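Local coordinates for penicillin-binding protein 2B (Streptococcus pneumoniae, PDB 2WAD), which is a penicillin-binding transpeptidase that forms peptide cross-links between adjacent glycan strands of peptidoglycan, probably during synthesis of the peripheral cell wall, at residues S50-I63 with E273-L287. Numbering follows the deposited sequence.
Sequences SQTKVTTSSARGEI and EEVLQGKRPVKEIHL. Unlike the reference sequence in segment 50-63: Val-54 (reference Ile), Thr-56 (reference Ser). Unlike the reference sequence in segment 273-287: Val-275 (reference Thr), Pro-281 (reference Ser).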
ATOM      1  N   SER A  50      18.598  22.445  38.311  1.00 61.76           N
ATOM      2  CA  SER A  50      17.460  21.891  37.520  1.00 62.21           C
ATOM      3  C   SER A  50      17.710  22.018  36.024  1.00 62.32           C
ATOM      4  O   SER A  50      18.373  22.953  35.565  1.00 60.50           O
ATOM      5  CB  SER A  50      16.151  22.607  37.861  1.00 62.64           C
ATOM      6  OG  SER A  50      15.557  22.090  39.041  1.00 62.85           O
ATOM      7  N   GLN A  51      17.157  21.069  35.277  1.00 62.51           N
ATOM      8  CA  GLN A  51      17.220  21.102  33.832  1.00 63.36           C
ATOM      9  C   GLN A  51      15.992  20.403  33.264  1.00 63.83           C
ATOM     10  O   GLN A  51      15.643  19.290  33.656  1.00 64.10           O
ATOM     11  CB  GLN A  51      18.525  20.474  33.330  1.00 64.03           C
ATOM     12  CG  GLN A  51      18.484  18.970  33.063  1.00 69.21           C
ATOM     13  CD  GLN A  51      18.523  18.117  34.324  1.00 74.87           C
ATOM     14  OE1 GLN A  51      18.541  18.637  35.446  1.00 76.25           O
ATOM     15  NE2 GLN A  51      18.536  16.796  34.140  1.00 69.89           N
ATOM     16  N   THR A  52      15.311  21.080  32.352  1.00 63.25           N
ATOM     17  CA  THR A  52      14.167  20.483  31.693  1.00 63.10           C
ATOM     18  C   THR A  52      14.495  20.366  30.205  1.00 62.71           C
ATOM     19  O   THR A  52      14.834  21.351  29.547  1.00 62.06           O
ATOM     20  CB  THR A  52      12.873  21.278  31.990  1.00 63.14           C
ATOM     21  OG1 THR A  52      11.849  20.943  31.042  1.00 65.33           O
ATOM     22  CG2 THR A  52      13.136  22.768  31.941  1.00 63.61           C
ATOM     23  N   LYS A  53      14.446  19.146  29.682  1.00 62.48           N
ATOM     24  CA  LYS A  53      14.823  18.932  28.290  1.00 62.33           C
ATOM     25  C   LYS A  53      13.623  19.014  27.354  1.00 60.56           C
ATOM     26  O   LYS A  53      12.541  18.519  27.668  1.00 60.47           O
ATOM     27  CB  LYS A  53      15.596  17.622  28.108  1.00 63.20           C
ATOM     28  CG  LYS A  53      14.735  16.378  27.945  1.00 66.80           C
ATOM     29  CD  LYS A  53      15.613  15.152  27.736  1.00 70.11           C
ATOM     30  CE  LYS A  53      14.798  13.966  27.233  1.00 70.99           C
ATOM     31  NZ  LYS A  53      15.636  13.051  26.404  1.00 67.16           N
ATOM     32  N   VAL A  54      13.815  19.663  26.210  1.00 58.18           N
ATOM     33  CA  VAL A  54      12.735  19.789  25.249  1.00 56.79           C
ATOM     34  C   VAL A  54      13.099  19.382  23.828  1.00 56.86           C
ATOM     35  O   VAL A  54      14.218  19.614  23.365  1.00 55.62           O
ATOM     36  CB  VAL A  54      12.099  21.181  25.271  1.00 56.27           C
ATOM     37  CG1 VAL A  54      10.969  21.218  26.290  1.00 56.03           C
ATOM     38  CG2 VAL A  54      13.146  22.227  25.570  1.00 54.40           C
ATOM     39  N   THR A  55      12.123  18.775  23.158  1.00 56.45           N
ATOM     40  CA  THR A  55      12.282  18.205  21.822  1.00 56.93           C
ATOM     41  C   THR A  55      11.401  18.948  20.816  1.00 56.13           C
ATOM     42  O   THR A  55      10.185  19.052  20.988  1.00 56.47           O
ATOM     43  CB  THR A  55      11.921  16.701  21.845  1.00 56.03           C
ATOM     44  OG1 THR A  55      12.812  16.022  22.739  1.00 61.63           O
ATOM     45  CG2 THR A  55      12.062  16.077  20.481  1.00 56.28           C
ATOM     46  N   THR A  56      12.022  19.496  19.778  1.00 55.60           N
ATOM     47  CA  THR A  56      11.253  20.037  18.664  1.00 56.33           C
ATOM     48  C   THR A  56      11.389  19.214  17.376  1.00 54.89           C
ATOM     49  O   THR A  56      12.387  18.520  17.175  1.00 53.75           O
ATOM     50  CB  THR A  56      11.438  21.568  18.468  1.00 57.59           C
ATOM     51  OG1 THR A  56      10.946  21.947  17.176  1.00 59.14           O
ATOM     52  CG2 THR A  56      12.892  22.010  18.634  1.00 56.68           C
ATOM     53  N   SER A  57      10.362  19.278  16.530  1.00 53.41           N
ATOM     54  CA  SER A  57      10.288  18.531  15.272  1.00 51.61           C
ATOM     55  C   SER A  57      11.156  19.123  14.163  1.00 49.61           C
ATOM     56  O   SER A  57      11.459  20.311  14.166  1.00 49.53           O
ATOM     57  CB  SER A  57       8.836  18.522  14.786  1.00 51.22           C
ATOM     58  OG  SER A  57       8.028  17.732  15.640  1.00 55.09           O
ATOM     59  N   SER A  58      11.539  18.300  13.196  1.00 48.20           N
ATOM     60  CA  SER A  58      12.189  18.808  11.992  1.00 47.50           C
ATOM     61  C   SER A  58      11.351  18.565  10.736  1.00 46.66           C
ATOM     62  O   SER A  58      10.172  18.213  10.824  1.00 47.42           O
ATOM     63  CB  SER A  58      13.577  18.191  11.833  1.00 47.16           C
ATOM     64  OG  SER A  58      14.450  18.625  12.861  1.00 46.21           O
ATOM     65  N   ALA A  59      11.976  18.766   9.580  1.00 44.84           N
ATOM     66  CA  ALA A  59      11.356  18.584   8.269  1.00 44.28           C
ATOM     67  C   ALA A  59      11.351  17.122   7.842  1.00 43.42           C
ATOM     68  O   ALA A  59      12.316  16.404   8.088  1.00 44.50           O
ATOM     69  CB  ALA A  59      12.085  19.416   7.229  1.00 43.11           C
ATOM     70  N   ARG A  60      10.262  16.710   7.197  1.00 42.77           N
ATOM     71  CA  ARG A  60      10.060  15.342   6.720  1.00 40.90           C
ATOM     72  C   ARG A  60      10.902  15.093   5.477  1.00 40.74           C
ATOM     73  O   ARG A  60      11.061  15.989   4.647  1.00 40.67           O
ATOM     74  CB  ARG A  60       8.583  15.086   6.419  1.00 38.19           C
ATOM     75  CG  ARG A  60       8.222  13.607   6.280  1.00 42.23           C
ATOM     76  CD  ARG A  60       6.718  13.381   6.112  1.00 38.59           C
ATOM     77  NE  ARG A  60       6.354  11.964   6.101  1.00 36.67           N
ATOM     78  CZ  ARG A  60       6.212  11.210   7.183  1.00 33.99           C
ATOM     79  NH1 ARG A  60       6.417  11.742   8.387  1.00 37.78           N
ATOM     80  NH2 ARG A  60       5.880   9.928   7.054  1.00 31.63           N
ATOM     81  N   GLY A  61      11.483  13.900   5.378  1.00 39.25           N
ATOM     82  CA  GLY A  61      12.130  13.481   4.143  1.00 40.29           C
ATOM     83  C   GLY A  61      11.108  13.397   3.018  1.00 40.06           C
ATOM     84  O   GLY A  61       9.897  13.433   3.257  1.00 39.51           O
ATOM     85  N   GLU A  62      11.590  13.294   1.783  1.00 39.82           N
ATOM     86  CA  GLU A  62      10.698  13.324   0.630  1.00 39.13           C
ATOM     87  C   GLU A  62      10.786  12.067  -0.219  1.00 38.87           C
ATOM     88  O   GLU A  62      11.641  11.208   0.025  1.00 37.84           O
ATOM     89  CB  GLU A  62      10.959  14.586  -0.199  1.00 40.37           C
ATOM     90  CG  GLU A  62      10.308  15.832   0.381  1.00 46.52           C
ATOM     91  CD  GLU A  62      10.985  17.121  -0.068  1.00 59.13           C
ATOM     92  OE1 GLU A  62      10.362  18.207  -0.015  1.00 63.34           O
ATOM     93  OE2 GLU A  62      12.168  17.056  -0.460  1.00 65.48           O
ATOM     94  N   ILE A  63       9.898  11.979  -1.209  1.00 37.56           N
ATOM     95  CA  ILE A  63       9.679  10.770  -1.990  1.00 37.75           C
ATOM     96  C   ILE A  63       9.946  11.055  -3.471  1.00 36.70           C
ATOM     97  O   ILE A  63       9.371  11.976  -4.041  1.00 33.86           O
ATOM     98  CB  ILE A  63       8.204  10.294  -1.889  1.00 37.36           C
ATOM     99  CG1 ILE A  63       7.652  10.428  -0.467  1.00 41.96           C
ATOM    100  CG2 ILE A  63       8.024   8.919  -2.491  1.00 34.78           C
ATOM    101  CD1 ILE A  63       8.004   9.306   0.459  1.00 46.87           C
ATOM    102  N   GLU A 273       7.670   5.700   7.572  1.00 37.49           N
ATOM    103  CA  GLU A 273       7.614   6.741   8.591  1.00 39.69           C
ATOM    104  C   GLU A 273       8.904   6.872   9.405  1.00 40.46           C
ATOM    105  O   GLU A 273       9.374   7.971   9.651  1.00 42.01           O
ATOM    106  CB  GLU A 273       6.407   6.499   9.516  1.00 40.21           C
ATOM    107  CG  GLU A 273       6.446   7.230  10.857  1.00 37.70           C
ATOM    108  CD  GLU A 273       6.513   8.741  10.728  1.00 43.11           C
ATOM    109  OE1 GLU A 273       5.831   9.334   9.854  1.00 38.47           O
ATOM    110  OE2 GLU A 273       7.244   9.338  11.546  1.00 42.85           O
ATOM    111  N   GLU A 274       9.474   5.760   9.845  1.00 41.64           N
ATOM    112  CA  GLU A 274      10.707   5.819  10.622  1.00 41.99           C
ATOM    113  C   GLU A 274      11.822   6.459   9.791  1.00 40.74           C
ATOM    114  O   GLU A 274      12.694   7.131  10.320  1.00 41.06           O
ATOM    115  CB  GLU A 274      11.106   4.399  11.047  1.00 42.68           C
ATOM    116  CG  GLU A 274      11.988   4.327  12.286  1.00 50.77           C
ATOM    117  CD  GLU A 274      12.872   3.085  12.341  1.00 58.31           C
ATOM    118  OE1 GLU A 274      12.435   1.972  11.965  1.00 55.99           O
ATOM    119  OE2 GLU A 274      14.029   3.238  12.785  1.00 64.91           O
ATOM    120  N   VAL A 275      11.827   6.216   8.483  1.00 42.18           N
ATOM    121  CA  VAL A 275      12.858   6.774   7.618  1.00 40.58           C
ATOM    122  C   VAL A 275      12.579   8.249   7.327  1.00 39.23           C
ATOM    123  O   VAL A 275      13.498   9.055   7.316  1.00 39.04           O
ATOM    124  CB  VAL A 275      12.966   6.006   6.280  1.00 43.00           C
ATOM    125  CG1 VAL A 275      13.977   6.703   5.367  1.00 44.95           C
ATOM    126  CG2 VAL A 275      13.366   4.550   6.501  1.00 40.14           C
ATOM    127  N   LEU A 276      11.319   8.606   7.096  1.00 37.83           N
ATOM    128  CA  LEU A 276      10.992   9.950   6.631  1.00 37.73           C
ATOM    129  C   LEU A 276      11.001  10.995   7.761  1.00 38.96           C
ATOM    130  O   LEU A 276      11.307  12.173   7.526  1.00 37.71           O
ATOM    131  CB  LEU A 276       9.658   9.958   5.882  1.00 36.51           C
ATOM    132  CG  LEU A 276       9.539   9.132   4.593  1.00 37.74           C
ATOM    133  CD1 LEU A 276       8.077   8.818   4.304  1.00 34.48           C
ATOM    134  CD2 LEU A 276      10.179   9.817   3.399  1.00 29.57           C
ATOM    135  N   GLN A 277      10.700  10.568   8.986  1.00 39.52           N
ATOM    136  CA  GLN A 277      10.569  11.500  10.119  1.00 40.40           C
ATOM    137  C   GLN A 277      11.846  12.279  10.423  1.00 41.49           C
ATOM    138  O   GLN A 277      12.900  11.693  10.638  1.00 41.42           O
ATOM    139  CB  GLN A 277      10.101  10.781  11.389  1.00 40.69           C
ATOM    140  CG  GLN A 277       9.811  11.705  12.584  1.00 40.03           C
ATOM    141  CD  GLN A 277       8.610  12.593  12.332  1.00 40.28           C
ATOM    142  OE1 GLN A 277       7.551  12.111  11.923  1.00 45.81           O
ATOM    143  NE2 GLN A 277       8.775  13.893  12.536  1.00 28.87           N
ATOM    144  N   GLY A 278      11.757  13.604  10.453  1.00 42.97           N
ATOM    145  CA  GLY A 278      12.933  14.416  10.715  1.00 46.05           C
ATOM    146  C   GLY A 278      13.578  14.040  12.036  1.00 48.10           C
ATOM    147  O   GLY A 278      12.896  13.667  12.989  1.00 48.27           O
ATOM    148  N   LYS A 279      14.903  14.118  12.087  1.00 49.45           N
ATOM    149  CA  LYS A 279      15.613  13.954  13.348  1.00 50.80           C
ATOM    150  C   LYS A 279      15.468  15.248  14.149  1.00 49.85           C
ATOM    151  O   LYS A 279      15.730  16.338  13.646  1.00 49.43           O
ATOM    152  CB  LYS A 279      17.089  13.635  13.102  1.00 51.75           C
ATOM    153  CG  LYS A 279      17.906  13.420  14.367  1.00 55.68           C
ATOM    154  CD  LYS A 279      19.392  13.659  14.113  1.00 61.01           C
ATOM    155  CE  LYS A 279      20.180  13.771  15.416  1.00 59.84           C
ATOM    156  NZ  LYS A 279      19.965  15.083  16.104  1.00 60.73           N
ATOM    157  N   ARG A 280      15.041  15.129  15.398  1.00 50.42           N
ATOM    158  CA  ARG A 280      14.644  16.308  16.171  1.00 52.90           C
ATOM    159  C   ARG A 280      15.784  17.078  16.830  1.00 51.76           C
ATOM    160  O   ARG A 280      16.731  16.462  17.321  1.00 51.46           O
ATOM    161  CB  ARG A 280      13.664  15.871  17.253  1.00 54.09           C
ATOM    162  CG  ARG A 280      12.603  14.922  16.750  1.00 53.80           C
ATOM    163  CD  ARG A 280      11.526  14.789  17.796  1.00 61.68           C
ATOM    164  NE  ARG A 280      10.452  13.906  17.359  1.00 71.97           N
ATOM    165  CZ  ARG A 280       9.256  13.848  17.936  1.00 77.33           C
ATOM    166  NH1 ARG A 280       8.976  14.623  18.983  1.00 74.16           N
ATOM    167  NH2 ARG A 280       8.348  13.001  17.462  1.00 78.15           N
ATOM    168  N   PRO A 281      15.706  18.425  16.847  1.00 52.01           N
ATOM    169  CA  PRO A 281      16.598  19.111  17.786  1.00 49.99           C
ATOM    170  C   PRO A 281      16.180  18.860  19.241  1.00 49.84           C
ATOM    171  O   PRO A 281      14.986  18.804  19.555  1.00 47.78           O
ATOM    172  CB  PRO A 281      16.458  20.599  17.420  1.00 49.31           C
ATOM    173  CG  PRO A 281      15.938  20.623  16.032  1.00 51.43           C
ATOM    174  CD  PRO A 281      15.098  19.359  15.879  1.00 52.97           C
ATOM    175  N   VAL A 282      17.171  18.695  20.116  1.00 48.76           N
ATOM    176  CA  VAL A 282      16.949  18.476  21.544  1.00 47.83           C
ATOM    177  C   VAL A 282      17.808  19.458  22.340  1.00 47.89           C
ATOM    178  O   VAL A 282      18.983  19.676  22.033  1.00 47.93           O
ATOM    179  CB  VAL A 282      17.317  17.037  21.978  1.00 48.88           C
ATOM    180  CG1 VAL A 282      17.465  16.950  23.489  1.00 49.10           C
ATOM    181  CG2 VAL A 282      16.292  16.008  21.488  1.00 47.92           C
ATOM    182  N   LYS A 283      17.215  20.062  23.363  1.00 46.37           N
ATOM    183  CA  LYS A 283      17.903  21.061  24.173  1.00 44.09           C
ATOM    184  C   LYS A 283      17.680  20.747  25.641  1.00 43.10           C
ATOM    185  O   LYS A 283      16.736  20.045  26.004  1.00 41.09           O
ATOM    186  CB  LYS A 283      17.358  22.458  23.872  1.00 43.72           C
ATOM    187  CG  LYS A 283      17.648  22.936  22.462  1.00 48.22           C
ATOM    188  CD  LYS A 283      17.399  24.430  22.282  1.00 52.86           C
ATOM    189  CE  LYS A 283      18.284  24.988  21.172  1.00 54.68           C
ATOM    190  NZ  LYS A 283      18.446  24.016  20.047  1.00 44.96           N
ATOM    191  N   GLU A 284      18.555  21.264  26.494  1.00 43.62           N
ATOM    192  CA  GLU A 284      18.241  21.293  27.914  1.00 44.32           C
ATOM    193  C   GLU A 284      18.246  22.733  28.414  1.00 43.62           C
ATOM    194  O   GLU A 284      19.170  23.500  28.132  1.00 44.65           O
ATOM    195  CB  GLU A 284      19.132  20.345  28.722  1.00 45.66           C
ATOM    196  CG  GLU A 284      18.733  18.888  28.506  1.00 53.37           C
ATOM    197  CD  GLU A 284      19.451  17.882  29.391  1.00 63.86           C
ATOM    198  OE1 GLU A 284      20.144  18.292  30.349  1.00 67.24           O
ATOM    199  OE2 GLU A 284      19.304  16.666  29.114  1.00 68.85           O
ATOM    200  N   ILE A 285      17.167  23.107  29.097  1.00 41.58           N
ATOM    201  CA  ILE A 285      17.018  24.443  29.641  1.00 40.39           C
ATOM    202  C   ILE A 285      17.420  24.391  31.119  1.00 41.64           C
ATOM    203  O   ILE A 285      16.902  23.581  31.895  1.00 40.08           O
ATOM    204  CB  ILE A 285      15.585  24.995  29.441  1.00 40.35           C
ATOM    205  CG1 ILE A 285      15.331  25.324  27.968  1.00 39.26           C
ATOM    206  CG2 ILE A 285      15.379  26.293  30.216  1.00 38.78           C
ATOM    207  CD1 ILE A 285      14.928  24.145  27.152  1.00 41.25           C
ATOM    208  N   HIS A 286      18.374  25.239  31.485  1.00 41.66           N
ATOM    209  CA  HIS A 286      18.903  25.252  32.845  1.00 43.90           C
ATOM    210  C   HIS A 286      18.204  26.328  33.667  1.00 42.96           C
ATOM    211  O   HIS A 286      18.035  27.452  33.195  1.00 43.99           O
ATOM    212  CB  HIS A 286      20.427  25.434  32.834  1.00 44.62           C
ATOM    213  CG  HIS A 286      21.166  24.221  32.359  1.00 50.36           C
ATOM    214  ND1 HIS A 286      21.494  24.021  31.034  1.00 57.87           N
ATOM    215  CD2 HIS A 286      21.596  23.120  33.021  1.00 54.86           C
ATOM    216  CE1 HIS A 286      22.101  22.855  30.901  1.00 56.71           C
ATOM    217  NE2 HIS A 286      22.177  22.289  32.092  1.00 59.88           N
ATOM    218  N   LEU A 287      17.791  25.968  34.882  1.00 42.28           N
ATOM    219  CA  LEU A 287      16.977  26.831  35.737  1.00 39.17           C
ATOM    220  C   LEU A 287      17.769  27.239  36.967  1.00 39.56           C
ATOM    221  O   LEU A 287      18.622  26.468  37.412  1.00 40.17           O
ATOM    222  CB  LEU A 287      15.704  26.094  36.169  1.00 38.56           C
ATOM    223  CG  LEU A 287      14.984  25.354  35.030  1.00 38.47           C
ATOM    224  CD1 LEU A 287      13.829  24.484  35.505  1.00 38.51           C
ATOM    225  CD2 LEU A 287      14.508  26.311  33.948  1.00 32.15           C
TER
HETATM  226  O   HOH W   1       9.629  15.123  10.156  1.00 44.56           O
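Arg-60 meets Glu-273 end-on: NH1 and NH2 both close on OE1, each at 2.9 Å, with that oxygen lying in the guanidinium plane. The carboxylate is turned 38° from this plane, and both nitrogens reach OE1 from the same face of it, NH1 on the syn side. An arginine chain stretched from CG to NE, with CG anti to the backbone N (chi1 -164°), carries the charge along Leu-276, whose CB lies over one guanidinium face, 3.7 Å above the plane. Glu-269 takes NE, while Tyr-257 and Gly-264 hold the Glu-273 carboxylate, so this buried ion pair is fixed from several sides. Next to it the last turn of helix 273-276 is tied down by a nearly straight bond from Gly-61 N to Leu-276 O (2.8 Å), and Leu-276 CD2 packs on Ile-63 CD1. Farther along, Ser-58 OG donates to Lys-279 O (2.7 Å) from above the carbonyl plane, and a water joins Ser-58 O to Gly-278 N.

From Thr-56 back toward Ser-50 the two chains pair as a regular antiparallel ladder, illustrating how one contact can combine side-chain anchoring with backbone pairing. On one face Gln-51 and Glu-284 run side by side, Gln-51 CG 3.3 Å from Glu-284 OE1, their flat ends 36° apart, and Lys-53 CB rests on Glu-284 CG. Thr-52 CG2 and Leu-287 CD1 meet at 4.0 Å on the other.

Within the dimerisation-domain region, strand 51-55 edges a three-stranded antiparallel sheet, with 282-287 central and 293-298 beyond; at the opposite end, Ile-63 enters a second sheet beside strand 307-310.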